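Local coordinates for putative uncharacterized protein (Pseudomonas phage 201phi2-1, PDB 3R4V) that is of unknown function but belongs to the phage tubulin-like proteins and holds guanosine-5'-diphosphate in its nucleotide pocket, at residues G58-I71 / G92-Q105. Numbering follows the deposited sequence.
Sequences GNRKVILPLVRPQI and GGSGSVLGPLITGQ. With GDP (guanosine-5'-diphosphate), chain B.
Two nitrogens of Arg60 converge on the carbonyl oxygen of Ser96. NH2 supplies the firm bond, 3.0 Å to Ser96 O and nearly straight at 162°, with the oxygen in the guanidinium plane though the donor stands above the carbonyl plane; NE adds a weak, longer one. NE also makes a weak bond to Ser96 OG at 2.8 Å, while that hydroxyl donates to Gly92 O. A bend at chi3 (69°) turns the long arginine chain so that its end reaches this turn, and Thr136 of helix 124-144 gives NH2 a weak second partner.

Residues 92-95 lie in a glycine-rich loop that probably corresponds to the GGGTGTG-type phosphate-binding loop of tubulin relatives. Gly93 N and Ser94 N both donate to GDP O3B, and Gly95 N to O2B. A water joins Gly58 N to O3B and to Ser94 OG, which also bonds Thr33. Glycine suits position 93 because a CB would collide with the backbone of Gly58 and Asn59 and with Ile63 CD1. That methyl lies 3.3 Å from Gly93 O, a buried oxygen without a polar partner.

Beyond the loop, helices 60-67 and 95-105 cross at -46°. Val97 is a knob among Arg60, Ile63, Leu64 and Val67, its two branches dividing the work: CG1 meets Val67 CG2 at 3.6 Å, CG2 meets Arg60 CB at 3.7 Å. Farther along, Ile71 CD1 meets Leu101 CB at 3.7 Å, the two side chains crossing at about a right angle.

Arginine bonds, shared water and apolar seam thus probably couple the position of helix 60-67 to the loop whose N-H groups hold the GDP beta-phosphate.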
loop_
_atom_site.group_PDB
_atom_site.type_symbol
_atom_site.label_atom_id
_atom_site.label_comp_id
_atom_site.label_asym_id
_atom_site.label_seq_id
_atom_site.Cartn_x
_atom_site.Cartn_y
_atom_site.Cartn_z
ATOM N N GLY A 58 11.132 13.380 -2.693
ATOM C CA GLY A 58 11.746 12.360 -1.861
ATOM C C GLY A 58 11.726 12.669 -0.374
ATOM O O GLY A 58 11.909 11.774 0.460
ATOM N N ASN A 59 11.518 13.939 -0.035
ATOM C CA ASN A 59 11.474 14.354 1.364
ATOM C C ASN A 59 10.026 14.581 1.781
ATOM O O ASN A 59 9.370 15.519 1.315
ATOM C CB ASN A 59 12.315 15.618 1.580
ATOM C CG ASN A 59 12.405 16.022 3.043
ATOM O OD1 ASN A 59 11.444 15.890 3.799
ATOM N ND2 ASN A 59 13.564 16.529 3.444
ATOM N N ARG A 60 9.527 13.704 2.647
ATOM C CA ARG A 60 8.124 13.710 3.016
ATOM C C ARG A 60 7.772 14.920 3.858
ATOM O O ARG A 60 6.673 15.441 3.765
ATOM C CB ARG A 60 7.788 12.436 3.792
ATOM C CG ARG A 60 8.042 11.160 3.001
ATOM C CD ARG A 60 7.809 9.939 3.878
ATOM N NE ARG A 60 6.400 9.742 4.224
ATOM C CZ ARG A 60 5.928 9.730 5.471
ATOM N NH1 ARG A 60 6.745 9.945 6.496
ATOM N NH2 ARG A 60 4.637 9.514 5.697
ATOM N N LYS A 61 8.714 15.353 4.692
ATOM C CA LYS A 61 8.499 16.484 5.588
ATOM C C LYS A 61 8.329 17.784 4.792
ATOM O O LYS A 61 7.619 18.708 5.204
ATOM C CB LYS A 61 9.674 16.586 6.573
ATOM C CG LYS A 61 9.524 17.676 7.623
ATOM C CD LYS A 61 10.739 17.720 8.563
ATOM C CE LYS A 61 10.489 16.992 9.879
ATOM N NZ LYS A 61 9.674 17.795 10.847
ATOM N N VAL A 62 8.991 17.834 3.640
ATOM C CA VAL A 62 8.897 18.963 2.731
ATOM C C VAL A 62 7.605 18.921 1.931
ATOM O O VAL A 62 6.957 19.945 1.747
ATOM C CB VAL A 62 10.087 18.991 1.763
ATOM C CG1 VAL A 62 9.807 19.915 0.596
ATOM C CG2 VAL A 62 11.350 19.411 2.495
ATOM N N ILE A 63 7.226 17.733 1.474
ATOM C CA ILE A 63 6.058 17.584 0.621
ATOM C C ILE A 63 4.740 17.751 1.373
ATOM O O ILE A 63 3.779 18.306 0.841
ATOM C CB ILE A 63 6.088 16.237 -0.123
ATOM C CG1 ILE A 63 7.127 16.305 -1.246
ATOM C CG2 ILE A 63 4.704 15.883 -0.661
ATOM C CD1 ILE A 63 7.558 14.966 -1.775
ATOM N N LEU A 64 4.699 17.280 2.613
ATOM C CA LEU A 64 3.464 17.307 3.401
ATOM C C LEU A 64 2.759 18.675 3.523
ATOM O O LEU A 64 1.561 18.778 3.254
ATOM C CB LEU A 64 3.711 16.684 4.787
ATOM C CG LEU A 64 2.550 16.737 5.785
ATOM C CD1 LEU A 64 1.304 16.124 5.164
ATOM C CD2 LEU A 64 2.929 16.007 7.071
ATOM N N PRO A 65 3.484 19.740 3.937
ATOM C CA PRO A 65 2.771 21.017 4.103
ATOM C C PRO A 65 2.261 21.578 2.775
ATOM O O PRO A 65 1.296 22.336 2.761
ATOM C CB PRO A 65 3.824 21.955 4.728
ATOM C CG PRO A 65 5.145 21.280 4.505
ATOM C CD PRO A 65 4.893 19.807 4.363
ATOM N N LEU A 66 2.898 21.189 1.675
ATOM C CA LEU A 66 2.475 21.653 0.353
ATOM C C LEU A 66 1.203 20.959 -0.114
ATOM O O LEU A 66 0.334 21.586 -0.722
ATOM C CB LEU A 66 3.584 21.410 -0.668
ATOM C CG LEU A 66 4.797 22.310 -0.430
ATOM C CD1 LEU A 66 5.948 21.947 -1.355
ATOM C CD2 LEU A 66 4.376 23.742 -0.612
ATOM N N VAL A 67 1.094 19.664 0.164
ATOM C CA VAL A 67 -0.018 18.887 -0.380
ATOM C C VAL A 67 -1.228 18.821 0.546
ATOM O O VAL A 67 -2.354 18.674 0.083
ATOM C CB VAL A 67 0.416 17.467 -0.805
ATOM C CG1 VAL A 67 1.579 17.554 -1.778
ATOM C CG2 VAL A 67 0.783 16.618 0.410
ATOM N N ARG A 68 -0.999 18.939 1.849
ATOM C CA ARG A 68 -2.083 18.816 2.818
ATOM C C ARG A 68 -3.298 19.696 2.498
ATOM O O ARG A 68 -4.424 19.214 2.511
ATOM C CB ARG A 68 -1.577 19.059 4.249
ATOM C CG ARG A 68 -2.669 19.019 5.310
ATOM C CD ARG A 68 -3.444 17.712 5.210
ATOM N NE ARG A 68 -4.495 17.592 6.218
ATOM C CZ ARG A 68 -5.787 17.809 5.988
ATOM N NH1 ARG A 68 -6.205 18.161 4.778
ATOM N NH2 ARG A 68 -6.664 17.672 6.973
ATOM N N PRO A 69 -3.089 20.994 2.199
ATOM C CA PRO A 69 -4.282 21.817 1.977
ATOM C C PRO A 69 -5.038 21.453 0.697
ATOM O O PRO A 69 -6.168 21.905 0.511
ATOM C CB PRO A 69 -3.711 23.248 1.869
ATOM C CG PRO A 69 -2.306 23.156 2.432
ATOM C CD PRO A 69 -1.849 21.780 2.086
ATOM N N GLN A 70 -4.425 20.644 -0.163
ATOM C CA GLN A 70 -5.024 20.259 -1.441
ATOM C C GLN A 70 -5.822 18.968 -1.370
ATOM O O GLN A 70 -6.552 18.630 -2.296
ATOM C CB GLN A 70 -3.947 20.136 -2.527
ATOM C CG GLN A 70 -3.162 21.438 -2.767
ATOM C CD GLN A 70 -2.051 21.274 -3.791
ATOM O OE1 GLN A 70 -2.295 20.905 -4.941
ATOM N NE2 GLN A 70 -0.822 21.535 -3.371
ATOM N N ILE A 71 -5.688 18.247 -0.268
ATOM C CA ILE A 71 -6.362 16.961 -0.125
ATOM C C ILE A 71 -7.879 17.041 -0.344
ATOM O O ILE A 71 -8.442 16.220 -1.065
ATOM C CB ILE A 71 -6.060 16.337 1.233
ATOM C CG1 ILE A 71 -4.584 15.918 1.304
ATOM C CG2 ILE A 71 -6.993 15.158 1.500
ATOM C CD1 ILE A 71 -4.161 14.915 0.239
ATOM N N GLY A 92 9.251 6.615 -0.829
ATOM C CA GLY A 92 9.497 7.878 -1.514
ATOM C C GLY A 92 8.924 9.042 -0.718
ATOM O O GLY A 92 8.644 8.906 0.475
ATOM N N GLY A 93 8.734 10.176 -1.385
ATOM C CA GLY A 93 8.299 11.392 -0.728
ATOM C C GLY A 93 6.856 11.757 -1.016
ATOM O O GLY A 93 6.202 12.384 -0.184
ATOM N N SER A 94 6.354 11.353 -2.183
ATOM C CA SER A 94 5.032 11.780 -2.647
ATOM C C SER A 94 3.932 10.748 -2.407
ATOM O O SER A 94 2.890 11.068 -1.812
ATOM C CB SER A 94 5.069 12.164 -4.131
ATOM O OG SER A 94 5.903 13.291 -4.332
ATOM N N GLY A 95 4.157 9.519 -2.875
ATOM C CA GLY A 95 3.217 8.439 -2.641
ATOM C C GLY A 95 3.007 8.207 -1.159
ATOM O O GLY A 95 1.877 8.000 -0.712
ATOM N N SER A 96 4.091 8.261 -0.390
ATOM C CA SER A 96 4.025 7.928 1.028
ATOM C C SER A 96 3.410 9.056 1.864
ATOM O O SER A 96 3.308 8.929 3.082
ATOM C CB SER A 96 5.412 7.600 1.560
ATOM O OG SER A 96 6.213 8.785 1.563
ATOM N N VAL A 97 3.055 10.154 1.203
ATOM C CA VAL A 97 2.346 11.275 1.828
ATOM C C VAL A 97 0.924 11.374 1.288
ATOM O O VAL A 97 -0.037 11.364 2.058
ATOM C CB VAL A 97 3.103 12.603 1.649
ATOM C CG1 VAL A 97 2.223 13.777 2.054
ATOM C CG2 VAL A 97 4.376 12.576 2.487
ATOM N N LEU A 98 0.778 11.437 -0.038
ATOM C CA LEU A 98 -0.546 11.427 -0.636
ATOM C C LEU A 98 -1.354 10.178 -0.250
ATOM O O LEU A 98 -2.545 10.275 0.074
ATOM C CB LEU A 98 -0.455 11.514 -2.161
ATOM C CG LEU A 98 0.076 12.848 -2.682
ATOM C CD1 LEU A 98 0.322 12.774 -4.181
ATOM C CD2 LEU A 98 -0.885 13.969 -2.318
ATOM N N GLY A 99 -0.710 9.014 -0.313
ATOM C CA GLY A 99 -1.375 7.739 -0.040
ATOM C C GLY A 99 -2.027 7.737 1.341
ATOM O O GLY A 99 -3.239 7.553 1.470
ATOM N N PRO A 100 -1.226 7.956 2.388
ATOM C CA PRO A 100 -1.822 7.980 3.731
ATOM C C PRO A 100 -2.805 9.134 3.996
ATOM O O PRO A 100 -3.759 8.941 4.756
ATOM C CB PRO A 100 -0.604 8.055 4.652
ATOM C CG PRO A 100 0.494 7.358 3.847
ATOM C CD PRO A 100 0.244 7.847 2.436
ATOM N N LEU A 101 -2.592 10.313 3.417
ATOM C CA LEU A 101 -3.581 11.379 3.590
ATOM C C LEU A 101 -4.927 10.958 3.007
ATOM O O LEU A 101 -5.968 11.130 3.640
ATOM C CB LEU A 101 -3.117 12.696 2.966
ATOM C CG LEU A 101 -1.976 13.366 3.739
ATOM C CD1 LEU A 101 -1.462 14.542 2.931
ATOM C CD2 LEU A 101 -2.433 13.819 5.135
ATOM N N ILE A 102 -4.907 10.401 1.801
ATOM C CA ILE A 102 -6.152 9.964 1.161
ATOM C C ILE A 102 -6.780 8.839 1.989
ATOM O O ILE A 102 -8.007 8.780 2.156
ATOM C CB ILE A 102 -5.916 9.542 -0.293
ATOM C CG1 ILE A 102 -5.620 10.773 -1.149
ATOM C CG2 ILE A 102 -7.141 8.792 -0.862
ATOM C CD1 ILE A 102 -5.034 10.435 -2.495
ATOM N N THR A 103 -5.923 7.983 2.537
ATOM C CA THR A 103 -6.355 6.855 3.368
ATOM C C THR A 103 -7.102 7.377 4.595
ATOM O O THR A 103 -8.164 6.867 4.953
ATOM C CB THR A 103 -5.159 6.001 3.795
ATOM O OG1 THR A 103 -4.553 5.431 2.628
ATOM C CG2 THR A 103 -5.593 4.871 4.724
ATOM N N GLY A 104 -6.542 8.392 5.242
ATOM C CA GLY A 104 -7.224 9.043 6.351
ATOM C C GLY A 104 -8.602 9.537 5.950
ATOM O O GLY A 104 -9.565 9.388 6.699
ATOM N N GLN A 105 -8.699 10.130 4.764
ATOM C CA GLN A 105 -9.987 10.626 4.272
ATOM C C GLN A 105 -10.969 9.474 4.026
ATOM O O GLN A 105 -12.179 9.596 4.286
ATOM C CB GLN A 105 -9.788 11.440 2.993
ATOM C CG GLN A 105 -8.979 12.718 3.197
ATOM C CD GLN A 105 -9.647 13.681 4.154
ATOM O OE1 GLN A 105 -10.826 14.011 4.005
ATOM N NE2 GLN A 105 -8.901 14.130 5.153
HETATM P PB GDP B . 7.469 8.959 -4.911
HETATM O O1B GDP B . 7.062 9.391 -6.301
HETATM O O2B GDP B . 6.245 8.443 -4.201
HETATM O O3B GDP B . 8.106 10.124 -4.162
HETATM O O3A GDP B . 8.590 7.823 -5.006
HETATM P PA GDP B . 8.554 6.519 -5.948
HETATM O O1A GDP B . 8.678 6.851 -7.426
HETATM O O2A GDP B . 7.338 5.686 -5.661
HETATM O "O5'" GDP B . 9.879 5.810 -5.463
HETATM C "C5'" GDP B . 10.101 5.485 -4.080
HETATM C "C4'" GDP B . 11.037 4.287 -3.962
HETATM O "O4'" GDP B . 10.352 3.102 -4.387
HETATM C "C3'" GDP B . 12.258 4.385 -4.862
HETATM O "O3'" GDP B . 13.348 4.977 -4.161
HETATM C "C2'" GDP B . 12.555 2.939 -5.195
HETATM O "O2'" GDP B . 13.296 2.328 -4.139
HETATM C "C1'" GDP B . 11.201 2.265 -5.190
HETATM N N9 GDP B . 10.554 2.252 -6.519
HETATM C C8 GDP B . 10.556 3.233 -7.453
HETATM N N7 GDP B . 9.810 2.876 -8.530
HETATM C C5 GDP B . 9.291 1.653 -8.279
HETATM C C6 GDP B . 8.404 0.697 -8.978
HETATM O O6 GDP B . 7.945 0.962 -10.107
HETATM N N1 GDP B . 8.116 -0.463 -8.359
HETATM C C2 GDP B . 8.603 -0.769 -7.135
HETATM N N2 GDP B . 8.274 -1.950 -6.548
HETATM N N3 GDP B . 9.414 0.063 -6.440
HETATM C C4 GDP B . 9.778 1.260 -6.952
HETATM O O HOH W 1 8.786 13.162 -3.974
#